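Local coordinates for protein aspartate aminotransferase, cytoplasmic (Schizosaccharomyces pombe 972h-, PDB 6JPK) that catalyses the pyridoxal 5'-phosphate-dependent, reversible transfer of an amino group from L-aspartate to 2-oxoglutarate, giving oxaloacetate and L-glutamate, and works as a homodimer, at residues His130-Asn135 with Thr151-Pro156; Ile182-Ala187 with Leu215-Ile220; Ala115-Glu120 with Glu146-Thr151; Gly169-Ile174 with Leu203-Ser208. The protein carries 1 engineered substitution. All coordinates share one frame; numbering follows the deposited sequence.

Interaction 1 (His130-Asn135 with Thr151-Pro156); sequences HVYISN and TVETYP. Engineered in segment 151-156: Glu153 (natural residue Asp).
The ring of Tyr155 lies flat over the neighbouring strand's main chain: Ser134 CA sits 3.6 Å from the ring centroid, displaced toward the rim, as a CH-pi contact. Tyr155 CG occupies the crowded position between its own N and carbonyl carbon (chi1 53°), which brings CG in toward 131-135; with chi2 at 94° the ring then lies over Ser134. Its OH passes beyond that strand to hydrogen-bond Leu184 O. Tyr132, on the same sheet face, offers its ring centre to CB of Glu153, an engineered residue, at 3.6 Å.

The backbones pair in parallel, Val131 beside Val152 through Asn135 beside Pro156, as adjoining strands of a beta-alpha-beta unit whose connection includes helix 140-147. Five N-H...O bonds join them, from Val131 N to Thr151 O through Asn135 N to Tyr155 O.

On the other face, toward helix 140-147, Ile133 CD1 meets Val152 CG1 at 3.5 Å and Val131 CG1 meets Val152 CG2. At the start of the pair, Thr151 CG2 covers the centre of the His130 ring, 3.7 Å from its centroid. His130 ND1 donates to the anti lone pair of Glu153 OE2 at 2.9 Å, with a bent N-H...O angle of 132° and the oxygen tilted from the ring plane.

Interaction 2 (Ile182-Ala187 with Leu215-Ile220); sequences IFLLHA and LVVFDI
Leu185 and Phe218 cross at a slant on one face of the sheet, with Leu185 CB 3.9 Å from Phe218 CD1 and Leu185 CD1 equally close to CE1. The same CD1 reaches back to Val216 CG1 at 3.8 Å, so one leucine branch touches both the valine and the phenylalanine. At the end of the pair, Ala187 CB packs against Ile220 CB.

The reverse face carries Ile182, Leu184, Val217 and Asp219. Ile182 CG2 lies alongside Val217 CG2 at 4.0 Å, while Leu184 CD2 approaches both Val217 CG1 and Asp219 CB.

Five backbone hydrogen bonds fix this register, from Phe183 N to Leu215 O through Ala187 N to Asp219 O. All have N-H...O angles of at least 167°; the shortest, Asp219 N to Leu185 O, measures 2.7 Å. Leu209 of helix 199-211 packs on Leu185 and Val216, and Phe206 of that helix on Phe218, whereas Ile119 of helix 107-127 covers Ile182 and Val217 from the other side.

At the C-terminal ends the contact turns polar. Asp219 OD2 accepts bonds from His141 NE2 and Asn112 ND2, and His186 NE2 bonds Thr137 OG1. The side chain of Asp219 is about 5 Å from that of Trp138, and that of His186 about 5 Å from that of Asn191; both neighbours are probable L-aspartate-binding residues. The two strands belong to a beta-alpha-beta unit, strand 182-186, helix 199-211, strand 215-220, and their C-terminal ends probably border the active site, as in related aminotransferases.

Interaction 3 (Ala115-Glu120 with Glu146-Thr151); sequences AASFIE and EKLGVT
Leu148 and Val150 of the turn that follows helix 140-147 pack against Ala116, Ser117 and Glu120 on one side of helix 107-127. The turn is a Schellman motif: Gly149, with positive phi (91°), is the C-prime residue, its N bonding Glu146 O while Val150 N reaches back to Trp145 O. This ends the helix and leads the chain into strand 152-159 of the large domain's sheet.

Apolar contact is carried chiefly by Leu148. Its CG lies anti to the carbonyl carbon (chi1 -70°), and the CD1 branch comes within 3.6 Å of Ala116 CB. Val150 CG2 meets the aliphatic part of Glu120, 3.6 Å from CG, the two side chains sliding past each other in opposite directions. Trp145 adds to this packing from helix 140-147, touching Ala116 and Val150.

Polar atoms also meet carbon here. Ser117 OG faces both methyls of Leu148, 3.6 Å from CD1 and 3.7 Å from CD2, and its hydrogen-bond partner is Phe113 O one turn earlier in its own helix. Glu120 CG lies only 3.2 Å from Leu148 O, and the bend of the glutamate at chi2 (-80°) brings CD to 3.6 Å from the same oxygen.

The charged and water-mediated contacts gather at Glu120. Its OE1 forms a salt bridge with Lys125 NZ farther along the same helix. No direct hydrogen bond joins the two segments; a water links them instead, donating to Glu120 OE1 at 2.8 Å and to Gly149 O at 3.2 Å.

Interaction 4 (Gly169-Ile174 with Leu203-Ser208); sequences GMLSTI and LSIFES
Leu171 and Ile205 form the middle of an apolar contact between two nearly parallel helices, with Leu171 CD2 3.8 Å from Ile205 CG1. Two further residues approach Ile205 from helix 167-176, each crossing it at about a right angle. Met170, extended beyond CG, brings SD to 4.0 Å from Ile205 CD1 and CE close to both CD1 and CG2. Ile174 turns CD1 toward Ile205 CG2 at 3.8 Å. Ile205 is thus touched by all three side chains, its CG2 and CD1 branches sharing the methionine. Ile174 CG2 rests 3.7 Å from Ser208 CB and close to that residue's carbonyl carbon.

The helix segments run at 13° to one another, their axes 9.7 Å apart at closest approach. In the alpha/beta architecture of the large domain they lie on the same side of the central sheet and flank strand 182-186 in sequence. Met170 reaches that strand at Leu185, and Ile174 reaches it at Phe183.

Serines supply the contacts between polar atoms and carbon. Leu171 spreads its two methyl branches over them, CD2 3.5 Å from Ser204 OG and CD1 only 3.1 Å from Ser208 OG, a tight approach; Leu171 chi1, at -134°, is off the usual staggered values. Ser204 OG has a hydrogen-bond partner in Tyr167 OH, just before the first segment. Backbone hydrogen bonding here stays within each helix, as from Ile174 N to Met170 O at 2.9 Å and from Ser208 N to Ser204 O.

Interactions 1 and 2 are neighbouring parts of one sheet, their centres 11 Å apart: strands 131-135 and 182-186 adjoin, and Tyr132 N lies 2.6 Å from Ile182 O, a probable hydrogen bond. Interactions 3 and 4 involve helices on opposite sides of this sheet, centres 23 Å apart and not touching. Ile119 CG2 of 115-120 meets Ile182 CD1 at 3.7 Å, whereas Met170 CE of 169-174 packs 3.5 Å from Tyr155 CE1 and 3.7 Å from Leu185 CD2. Interactions 1 and 3 share Thr151. Interaction 2 comes nearest the probable L-aspartate site, the side chain of Asp219 about 5 Å from that of Trp138; the side chain of Ser134, in interaction 1, is about 8 Å from that of Trp138.

Interaction 1 (His130-Asn135 with Thr151-Pro156)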
loop_
_atom_site.group_PDB
_atom_site.type_symbol
_atom_site.label_atom_id
_atom_site.label_comp_id
_atom_site.label_asym_id
_atom_site.label_seq_id
_atom_site.Cartn_x
_atom_site.Cartn_y
_atom_site.Cartn_z
ATOM N N HIS A 130 -2.397 -25.964 -6.490
ATOM C CA HIS A 130 -1.237 -25.148 -6.828
ATOM C C HIS A 130 -1.654 -24.030 -7.780
ATOM O O HIS A 130 -2.705 -24.099 -8.420
ATOM C CB HIS A 130 -0.136 -25.988 -7.486
ATOM C CG HIS A 130 0.353 -27.132 -6.649
ATOM N ND1 HIS A 130 1.297 -28.029 -7.103
ATOM C CD2 HIS A 130 0.037 -27.523 -5.390
ATOM C CE1 HIS A 130 1.533 -28.932 -6.166
ATOM N NE2 HIS A 130 0.781 -28.649 -5.117
ATOM N N VAL A 131 -0.806 -23.004 -7.892
ATOM C CA VAL A 131 -1.012 -21.933 -8.860
ATOM C C VAL A 131 -0.030 -22.121 -10.011
ATOM O O VAL A 131 1.142 -22.458 -9.798
ATOM C CB VAL A 131 -0.888 -20.523 -8.235
ATOM C CG1 VAL A 131 0.489 -20.295 -7.608
ATOM C CG2 VAL A 131 -1.183 -19.436 -9.297
ATOM N N TYR A 132 -0.525 -21.932 -11.234
ATOM C CA TYR A 132 0.255 -22.074 -12.454
ATOM C C TYR A 132 0.464 -20.701 -13.080
ATOM O O TYR A 132 -0.502 -19.973 -13.328
ATOM C CB TYR A 132 -0.436 -23.002 -13.457
ATOM C CG TYR A 132 -0.308 -24.472 -13.128
ATOM C CD1 TYR A 132 -0.985 -25.019 -12.040
ATOM C CD2 TYR A 132 0.478 -25.317 -13.913
ATOM C CE1 TYR A 132 -0.879 -26.364 -11.734
ATOM C CE2 TYR A 132 0.593 -26.669 -13.616
ATOM C CZ TYR A 132 -0.087 -27.181 -12.521
ATOM O OH TYR A 132 0.007 -28.515 -12.212
ATOM N N ILE A 133 1.725 -20.363 -13.337
ATOM C CA ILE A 133 2.120 -19.103 -13.944
ATOM C C ILE A 133 2.899 -19.404 -15.221
ATOM O O ILE A 133 3.463 -20.484 -15.386
ATOM C CB ILE A 133 2.969 -18.259 -12.978
ATOM C CG1 ILE A 133 4.354 -18.904 -12.821
ATOM C CG2 ILE A 133 2.275 -18.153 -11.624
ATOM C CD1 ILE A 133 5.220 -18.220 -11.789
ATOM N N SER A 134 2.926 -18.434 -16.138
ATOM C CA SER A 134 3.569 -18.689 -17.418
ATOM C C SER A 134 5.087 -18.779 -17.244
ATOM O O SER A 134 5.676 -18.169 -16.345
ATOM C CB SER A 134 3.214 -17.602 -18.442
ATOM O OG SER A 134 3.756 -16.335 -18.089
ATOM N N ASN A 135 5.717 -19.564 -18.112
ATOM C CA ASN A 135 7.173 -19.649 -18.162
ATOM C C ASN A 135 7.658 -19.045 -19.473
ATOM O O ASN A 135 7.552 -19.693 -20.528
ATOM C CB ASN A 135 7.626 -21.106 -18.036
ATOM C CG ASN A 135 9.131 -21.232 -17.882
ATOM O OD1 ASN A 135 9.839 -20.231 -17.742
ATOM N ND2 ASN A 135 9.625 -22.461 -17.899
ATOM N N THR A 151 2.025 -23.359 -3.475
ATOM C CA THR A 151 3.003 -23.972 -4.363
ATOM C C THR A 151 2.777 -23.484 -5.792
ATOM O O THR A 151 1.642 -23.465 -6.279
ATOM C CB THR A 151 2.905 -25.499 -4.290
ATOM O OG1 THR A 151 3.188 -25.927 -2.950
ATOM C CG2 THR A 151 3.894 -26.182 -5.261
ATOM N N VAL A 152 3.865 -23.096 -6.454
ATOM C CA VAL A 152 3.845 -22.474 -7.774
ATOM C C VAL A 152 4.371 -23.477 -8.798
ATOM O O VAL A 152 5.453 -24.048 -8.626
ATOM C CB VAL A 152 4.677 -21.175 -7.779
ATOM C CG1 VAL A 152 4.797 -20.591 -9.197
ATOM C CG2 VAL A 152 4.060 -20.140 -6.803
ATOM N N GLU A 153 3.586 -23.723 -9.836
ATOM C CA GLU A 153 3.989 -24.503 -10.994
ATOM C C GLU A 153 4.017 -23.568 -12.196
ATOM O O GLU A 153 3.605 -22.405 -12.106
ATOM C CB GLU A 153 3.019 -25.673 -11.230
ATOM C CG GLU A 153 2.721 -26.494 -9.991
ATOM C CD GLU A 153 3.844 -27.472 -9.640
ATOM O OE1 GLU A 153 4.833 -27.553 -10.406
ATOM O OE2 GLU A 153 3.730 -28.163 -8.598
ATOM N N THR A 154 4.500 -24.059 -13.334
ATOM C CA THR A 154 4.501 -23.213 -14.519
ATOM C C THR A 154 3.823 -23.933 -15.678
ATOM O O THR A 154 3.706 -25.162 -15.702
ATOM C CB THR A 154 5.924 -22.759 -14.939
ATOM O OG1 THR A 154 6.649 -23.863 -15.465
ATOM C CG2 THR A 154 6.711 -22.190 -13.757
ATOM N N TYR A 155 3.332 -23.135 -16.622
ATOM C CA TYR A 155 2.970 -23.661 -17.918
ATOM C C TYR A 155 3.892 -23.072 -18.978
ATOM O O TYR A 155 4.357 -21.936 -18.827
ATOM C CB TYR A 155 1.500 -23.377 -18.277
ATOM C CG TYR A 155 1.033 -21.935 -18.180
ATOM C CD1 TYR A 155 1.046 -21.107 -19.295
ATOM C CD2 TYR A 155 0.537 -21.420 -16.983
ATOM C CE1 TYR A 155 0.607 -19.796 -19.222
ATOM C CE2 TYR A 155 0.102 -20.105 -16.896
ATOM C CZ TYR A 155 0.122 -19.304 -18.022
ATOM O OH TYR A 155 -0.322 -18.005 -17.948
ATOM N N PRO A 156 4.247 -23.847 -20.001
ATOM C CA PRO A 156 5.131 -23.332 -21.060
ATOM C C PRO A 156 4.498 -22.142 -21.767
ATOM O O PRO A 156 3.277 -22.076 -21.935
ATOM C CB PRO A 156 5.279 -24.529 -22.013
ATOM C CG PRO A 156 4.936 -25.721 -21.186
ATOM C CD PRO A 156 3.900 -25.260 -20.202
#

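Interaction 2 (Ile182-Ala187 with Leu215-Ile220)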
loop_
_atom_site.group_PDB
_atom_site.type_symbol
_atom_site.label_atom_id
_atom_site.label_comp_id
_atom_site.label_asym_id
_atom_site.label_seq_id
_atom_site.Cartn_x
_atom_site.Cartn_y
_atom_site.Cartn_z
ATOM N N ILE A 182 -5.100 -23.406 -9.939
ATOM C CA ILE A 182 -5.240 -21.972 -10.160
ATOM C C ILE A 182 -4.347 -21.585 -11.324
ATOM O O ILE A 182 -3.159 -21.937 -11.339
ATOM C CB ILE A 182 -4.854 -21.184 -8.902
ATOM C CG1 ILE A 182 -5.639 -21.692 -7.694
ATOM C CG2 ILE A 182 -5.023 -19.687 -9.137
ATOM C CD1 ILE A 182 -4.852 -21.598 -6.397
ATOM N N PHE A 183 -4.900 -20.866 -12.302
ATOM C CA PHE A 183 -4.133 -20.444 -13.468
ATOM C C PHE A 183 -4.115 -18.926 -13.528
ATOM O O PHE A 183 -5.176 -18.283 -13.547
ATOM C CB PHE A 183 -4.683 -21.046 -14.766
ATOM C CG PHE A 183 -4.073 -22.378 -15.103
ATOM C CD1 PHE A 183 -4.498 -23.532 -14.458
ATOM C CD2 PHE A 183 -3.053 -22.474 -16.033
ATOM C CE1 PHE A 183 -3.922 -24.757 -14.731
ATOM C CE2 PHE A 183 -2.469 -23.703 -16.324
ATOM C CZ PHE A 183 -2.907 -24.849 -15.670
ATOM N N LEU A 184 -2.905 -18.366 -13.548
ATOM C CA LEU A 184 -2.676 -16.926 -13.600
ATOM C C LEU A 184 -2.426 -16.565 -15.060
ATOM O O LEU A 184 -1.387 -16.926 -15.625
ATOM C CB LEU A 184 -1.487 -16.543 -12.721
ATOM C CG LEU A 184 -1.525 -15.252 -11.906
ATOM C CD1 LEU A 184 -0.112 -14.888 -11.440
ATOM C CD2 LEU A 184 -2.174 -14.097 -12.663
ATOM N N LEU A 185 -3.379 -15.871 -15.670
ATOM C CA LEU A 185 -3.364 -15.572 -17.097
ATOM C C LEU A 185 -3.111 -14.090 -17.326
ATOM O O LEU A 185 -3.640 -13.243 -16.599
ATOM C CB LEU A 185 -4.699 -15.961 -17.738
ATOM C CG LEU A 185 -5.133 -17.416 -17.509
ATOM C CD1 LEU A 185 -6.516 -17.669 -18.093
ATOM C CD2 LEU A 185 -4.101 -18.396 -18.098
ATOM N N HIS A 186 -2.307 -13.781 -18.344
ATOM C CA HIS A 186 -2.073 -12.404 -18.771
ATOM C C HIS A 186 -3.158 -12.034 -19.776
ATOM O O HIS A 186 -3.283 -12.688 -20.817
ATOM C CB HIS A 186 -0.692 -12.251 -19.414
ATOM C CG HIS A 186 0.459 -12.620 -18.523
ATOM N ND1 HIS A 186 1.494 -11.748 -18.250
ATOM C CD2 HIS A 186 0.757 -13.773 -17.873
ATOM C CE1 HIS A 186 2.368 -12.343 -17.452
ATOM N NE2 HIS A 186 1.941 -13.571 -17.205
ATOM N N ALA A 187 -3.928 -10.981 -19.484
ATOM C CA ALA A 187 -5.063 -10.633 -20.345
ATOM C C ALA A 187 -4.610 -10.152 -21.718
ATOM O O ALA A 187 -5.263 -10.452 -22.722
ATOM C CB ALA A 187 -5.925 -9.567 -19.684
ATOM N N LEU A 215 -9.401 -22.726 -11.562
ATOM C CA LEU A 215 -9.785 -21.391 -11.116
ATOM C C LEU A 215 -8.924 -20.352 -11.840
ATOM O O LEU A 215 -7.691 -20.456 -11.843
ATOM C CB LEU A 215 -9.624 -21.270 -9.596
ATOM C CG LEU A 215 -9.803 -19.864 -9.025
ATOM C CD1 LEU A 215 -11.200 -19.358 -9.339
ATOM C CD2 LEU A 215 -9.553 -19.850 -7.525
ATOM N N VAL A 216 -9.567 -19.355 -12.448
ATOM C CA VAL A 216 -8.885 -18.407 -13.332
ATOM C C VAL A 216 -8.677 -17.071 -12.622
ATOM O O VAL A 216 -9.621 -16.507 -12.042
ATOM C CB VAL A 216 -9.671 -18.221 -14.642
ATOM C CG1 VAL A 216 -9.114 -17.046 -15.436
ATOM C CG2 VAL A 216 -9.606 -19.511 -15.482
ATOM N N VAL A 217 -7.439 -16.571 -12.670
ATOM C CA VAL A 217 -7.064 -15.228 -12.232
ATOM C C VAL A 217 -6.430 -14.516 -13.427
ATOM O O VAL A 217 -5.385 -14.951 -13.925
ATOM C CB VAL A 217 -6.077 -15.253 -11.049
ATOM C CG1 VAL A 217 -5.729 -13.828 -10.610
ATOM C CG2 VAL A 217 -6.624 -16.086 -9.895
ATOM N N PHE A 218 -7.078 -13.457 -13.907
ATOM C CA PHE A 218 -6.521 -12.619 -14.965
ATOM C C PHE A 218 -5.705 -11.486 -14.361
ATOM O O PHE A 218 -6.160 -10.809 -13.436
ATOM C CB PHE A 218 -7.614 -12.010 -15.841
ATOM C CG PHE A 218 -8.229 -12.964 -16.821
ATOM C CD1 PHE A 218 -7.560 -13.312 -17.976
ATOM C CD2 PHE A 218 -9.504 -13.469 -16.605
ATOM C CE1 PHE A 218 -8.142 -14.182 -18.899
ATOM C CE2 PHE A 218 -10.098 -14.339 -17.520
ATOM C CZ PHE A 218 -9.412 -14.696 -18.667
ATOM N N ASP A 219 -4.518 -11.270 -14.900
ATOM C CA ASP A 219 -3.731 -10.073 -14.620
ATOM C C ASP A 219 -3.855 -9.151 -15.829
ATOM O O ASP A 219 -3.500 -9.545 -16.947
ATOM C CB ASP A 219 -2.272 -10.440 -14.354
ATOM C CG ASP A 219 -1.502 -9.322 -13.650
ATOM O OD1 ASP A 219 -1.696 -8.134 -13.993
ATOM O OD2 ASP A 219 -0.698 -9.634 -12.745
ATOM N N ILE A 220 -4.394 -7.947 -15.633
ATOM C CA ILE A 220 -4.568 -6.999 -16.734
ATOM C C ILE A 220 -3.881 -5.690 -16.334
ATOM O O ILE A 220 -4.478 -4.799 -15.719
ATOM C CB ILE A 220 -6.038 -6.799 -17.129
ATOM C CG1 ILE A 220 -6.151 -5.846 -18.320
ATOM C CG2 ILE A 220 -6.924 -6.360 -15.957
ATOM C CD1 ILE A 220 -7.417 -6.064 -19.145
#

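Interaction 3 (Ala115-Glu120 with Glu146-Thr151)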
loop_
_atom_site.group_PDB
_atom_site.type_symbol
_atom_site.label_atom_id
_atom_site.label_comp_id
_atom_site.label_asym_id
_atom_site.label_seq_id
_atom_site.Cartn_x
_atom_site.Cartn_y
_atom_site.Cartn_z
ATOM N N ALA A 115 -5.731 -10.884 -4.050
ATOM C CA ALA A 115 -6.342 -12.078 -4.613
ATOM C C ALA A 115 -5.664 -13.329 -4.084
ATOM O O ALA A 115 -6.335 -14.299 -3.710
ATOM C CB ALA A 115 -6.281 -12.029 -6.139
ATOM N N ALA A 116 -4.330 -13.315 -4.020
ATOM C CA ALA A 116 -3.595 -14.497 -3.588
ATOM C C ALA A 116 -3.830 -14.789 -2.112
ATOM O O ALA A 116 -4.005 -15.951 -1.735
ATOM C CB ALA A 116 -2.103 -14.327 -3.868
ATOM N N SER A 117 -3.829 -13.751 -1.262
ATOM C CA SER A 117 -4.146 -13.954 0.152
ATOM C C SER A 117 -5.529 -14.564 0.315
ATOM O O SER A 117 -5.704 -15.558 1.029
ATOM C CB SER A 117 -4.073 -12.639 0.929
ATOM O OG SER A 117 -2.798 -12.047 0.824
ATOM N N PHE A 118 -6.528 -13.984 -0.353
ATOM C CA PHE A 118 -7.871 -14.540 -0.268
ATOM C C PHE A 118 -7.906 -15.984 -0.770
ATOM O O PHE A 118 -8.462 -16.874 -0.113
ATOM C CB PHE A 118 -8.870 -13.689 -1.059
ATOM C CG PHE A 118 -10.237 -14.294 -1.079
ATOM C CD1 PHE A 118 -11.091 -14.122 -0.009
ATOM C CD2 PHE A 118 -10.636 -15.107 -2.128
ATOM C CE1 PHE A 118 -12.344 -14.716 0.003
ATOM C CE2 PHE A 118 -11.868 -15.700 -2.123
ATOM C CZ PHE A 118 -12.732 -15.506 -1.043
ATOM N N ILE A 119 -7.330 -16.233 -1.947
ATOM C CA ILE A 119 -7.413 -17.567 -2.541
ATOM C C ILE A 119 -6.669 -18.593 -1.685
ATOM O O ILE A 119 -7.115 -19.738 -1.544
ATOM C CB ILE A 119 -6.900 -17.533 -3.993
ATOM C CG1 ILE A 119 -7.908 -16.775 -4.877
ATOM C CG2 ILE A 119 -6.697 -18.949 -4.538
ATOM C CD1 ILE A 119 -7.339 -16.304 -6.225
ATOM N N GLU A 120 -5.536 -18.204 -1.094
ATOM C CA GLU A 120 -4.809 -19.128 -0.223
ATOM C C GLU A 120 -5.663 -19.541 0.974
ATOM O O GLU A 120 -5.796 -20.733 1.273
ATOM C CB GLU A 120 -3.488 -18.501 0.236
ATOM C CG GLU A 120 -2.576 -19.469 1.001
ATOM C CD GLU A 120 -2.971 -19.654 2.462
ATOM O OE1 GLU A 120 -2.797 -20.775 2.979
ATOM O OE2 GLU A 120 -3.465 -18.696 3.093
ATOM N N GLU A 146 4.372 -17.856 -3.483
ATOM C CA GLU A 146 5.142 -18.717 -2.583
ATOM C C GLU A 146 5.227 -18.126 -1.176
ATOM O O GLU A 146 5.140 -18.864 -0.183
ATOM C CB GLU A 146 6.553 -18.958 -3.139
ATOM C CG GLU A 146 6.625 -19.934 -4.328
ATOM C CD GLU A 146 8.027 -20.057 -4.950
ATOM O OE1 GLU A 146 8.911 -19.225 -4.630
ATOM O OE2 GLU A 146 8.241 -20.994 -5.766
ATOM N N LYS A 147 5.408 -16.801 -1.065
ATOM C CA LYS A 147 5.456 -16.177 0.260
ATOM C C LYS A 147 4.149 -16.361 1.019
ATOM O O LYS A 147 4.151 -16.380 2.250
ATOM C CB LYS A 147 5.761 -14.677 0.167
ATOM C CG LYS A 147 7.142 -14.293 -0.375
ATOM C CD LYS A 147 8.284 -14.928 0.373
ATOM C CE LYS A 147 9.604 -14.296 -0.074
ATOM N NZ LYS A 147 10.735 -14.805 0.740
ATOM N N LEU A 148 3.024 -16.474 0.314
ATOM C CA LEU A 148 1.746 -16.723 0.967
ATOM C C LEU A 148 1.484 -18.198 1.177
ATOM O O LEU A 148 0.400 -18.558 1.637
ATOM C CB LEU A 148 0.601 -16.098 0.164
ATOM C CG LEU A 148 0.618 -14.572 0.221
ATOM C CD1 LEU A 148 -0.286 -13.949 -0.832
ATOM C CD2 LEU A 148 0.226 -14.100 1.627
ATOM N N GLY A 149 2.453 -19.058 0.869
ATOM C CA GLY A 149 2.332 -20.467 1.166
ATOM C C GLY A 149 1.731 -21.318 0.070
ATOM O O GLY A 149 1.447 -22.493 0.315
ATOM N N VAL A 150 1.527 -20.773 -1.129
ATOM C CA VAL A 150 0.989 -21.554 -2.237
ATOM C C VAL A 150 2.144 -22.102 -3.066
ATOM O O VAL A 150 3.129 -21.401 -3.334
ATOM C CB VAL A 150 0.034 -20.700 -3.094
ATOM C CG1 VAL A 150 -0.642 -21.560 -4.181
ATOM C CG2 VAL A 150 -1.022 -20.061 -2.215
ATOM N N THR A 151 2.025 -23.359 -3.475
ATOM C CA THR A 151 3.003 -23.972 -4.363
ATOM C C THR A 151 2.777 -23.484 -5.792
ATOM O O THR A 151 1.642 -23.465 -6.279
ATOM C CB THR A 151 2.905 -25.499 -4.290
ATOM O OG1 THR A 151 3.188 -25.927 -2.950
ATOM C CG2 THR A 151 3.894 -26.182 -5.261
HETATM O O HOH W 1 -1.196 -22.859 2.166
#

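Interaction 4 (Gly169-Ile174 with Leu203-Ser208)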
loop_
_atom_site.group_PDB
_atom_site.type_symbol
_atom_site.label_atom_id
_atom_site.label_comp_id
_atom_site.label_asym_id
_atom_site.label_seq_id
_atom_site.Cartn_x
_atom_site.Cartn_y
_atom_site.Cartn_z
ATOM N N GLY A 169 2.308 -26.481 -25.719
ATOM C CA GLY A 169 2.812 -26.748 -24.379
ATOM C C GLY A 169 1.902 -26.223 -23.280
ATOM O O GLY A 169 1.660 -26.909 -22.281
ATOM N N MET A 170 1.392 -24.997 -23.436
ATOM C CA MET A 170 0.448 -24.469 -22.452
ATOM C C MET A 170 -0.817 -25.326 -22.382
ATOM O O MET A 170 -1.270 -25.704 -21.294
ATOM C CB MET A 170 0.098 -23.015 -22.790
ATOM C CG MET A 170 -1.015 -22.430 -21.914
ATOM S SD MET A 170 -1.183 -20.648 -22.119
ATOM C CE MET A 170 -2.411 -20.271 -20.838
ATOM N N LEU A 171 -1.405 -25.635 -23.539
ATOM C CA LEU A 171 -2.612 -26.459 -23.570
ATOM C C LEU A 171 -2.382 -27.798 -22.880
ATOM O O LEU A 171 -3.232 -28.278 -22.118
ATOM C CB LEU A 171 -3.039 -26.682 -25.022
ATOM C CG LEU A 171 -4.508 -26.494 -25.405
ATOM C CD1 LEU A 171 -5.340 -27.374 -24.550
ATOM C CD2 LEU A 171 -4.950 -25.047 -25.231
ATOM N N SER A 172 -1.230 -28.414 -23.136
ATOM C CA SER A 172 -0.961 -29.724 -22.567
ATOM C C SER A 172 -0.855 -29.646 -21.049
ATOM O O SER A 172 -1.359 -30.526 -20.339
ATOM C CB SER A 172 0.312 -30.295 -23.198
ATOM O OG SER A 172 0.706 -31.472 -22.535
ATOM N N THR A 173 -0.228 -28.585 -20.535
ATOM C CA THR A 173 -0.151 -28.392 -19.088
ATOM C C THR A 173 -1.534 -28.157 -18.488
ATOM O O THR A 173 -1.846 -28.687 -17.415
ATOM C CB THR A 173 0.800 -27.235 -18.762
ATOM O OG1 THR A 173 2.124 -27.584 -19.183
ATOM C CG2 THR A 173 0.836 -26.945 -17.254
ATOM N N ILE A 174 -2.384 -27.384 -19.166
ATOM C CA ILE A 174 -3.738 -27.175 -18.657
ATOM C C ILE A 174 -4.464 -28.508 -18.505
ATOM O O ILE A 174 -5.105 -28.767 -17.482
ATOM C CB ILE A 174 -4.522 -26.212 -19.566
ATOM C CG1 ILE A 174 -3.944 -24.795 -19.466
ATOM C CG2 ILE A 174 -6.021 -26.238 -19.190
ATOM C CD1 ILE A 174 -4.470 -23.831 -20.515
ATOM N N LEU A 203 -9.784 -19.319 -27.219
ATOM C CA LEU A 203 -11.009 -20.101 -27.081
ATOM C C LEU A 203 -10.689 -21.544 -26.715
ATOM O O LEU A 203 -11.358 -22.148 -25.869
ATOM C CB LEU A 203 -11.816 -20.043 -28.379
ATOM C CG LEU A 203 -12.358 -18.671 -28.795
ATOM C CD1 LEU A 203 -13.097 -18.796 -30.125
ATOM C CD2 LEU A 203 -13.267 -18.093 -27.713
ATOM N N SER A 204 -9.657 -22.111 -27.339
ATOM C CA SER A 204 -9.224 -23.459 -26.982
ATOM C C SER A 204 -8.638 -23.502 -25.569
ATOM O O SER A 204 -8.846 -24.475 -24.834
ATOM C CB SER A 204 -8.217 -23.945 -28.021
ATOM O OG SER A 204 -7.525 -25.094 -27.576
ATOM N N ILE A 205 -7.909 -22.457 -25.166
ATOM C CA ILE A 205 -7.404 -22.380 -23.796
ATOM C C ILE A 205 -8.562 -22.361 -22.796
ATOM O O ILE A 205 -8.547 -23.077 -21.786
ATOM C CB ILE A 205 -6.490 -21.152 -23.628
ATOM C CG1 ILE A 205 -5.153 -21.367 -24.333
ATOM C CG2 ILE A 205 -6.249 -20.847 -22.149
ATOM C CD1 ILE A 205 -4.357 -20.073 -24.497
ATOM N N PHE A 206 -9.582 -21.539 -23.061
ATOM C CA PHE A 206 -10.730 -21.468 -22.155
ATOM C C PHE A 206 -11.444 -22.808 -22.063
ATOM O O PHE A 206 -11.837 -23.238 -20.971
ATOM C CB PHE A 206 -11.711 -20.383 -22.612
ATOM C CG PHE A 206 -11.179 -18.983 -22.482
ATOM C CD1 PHE A 206 -10.236 -18.675 -21.514
ATOM C CD2 PHE A 206 -11.621 -17.977 -23.336
ATOM C CE1 PHE A 206 -9.751 -17.384 -21.388
ATOM C CE2 PHE A 206 -11.140 -16.680 -23.216
ATOM C CZ PHE A 206 -10.203 -16.384 -22.242
ATOM N N GLU A 207 -11.613 -23.488 -23.200
ATOM C CA GLU A 207 -12.286 -24.786 -23.204
ATOM C C GLU A 207 -11.590 -25.779 -22.277
ATOM O O GLU A 207 -12.242 -26.492 -21.504
ATOM C CB GLU A 207 -12.348 -25.344 -24.630
ATOM C CG GLU A 207 -13.010 -26.715 -24.724
ATOM C CD GLU A 207 -12.155 -27.750 -25.457
ATOM O OE1 GLU A 207 -11.561 -27.402 -26.507
ATOM O OE2 GLU A 207 -12.072 -28.911 -24.976
ATOM N N SER A 208 -10.262 -25.859 -22.353
ATOM C CA SER A 208 -9.551 -26.827 -21.525
ATOM C C SER A 208 -9.522 -26.400 -20.059
ATOM O O SER A 208 -9.600 -27.253 -19.164
ATOM C CB SER A 208 -8.139 -27.034 -22.061
ATOM O OG SER A 208 -8.176 -27.716 -23.304
#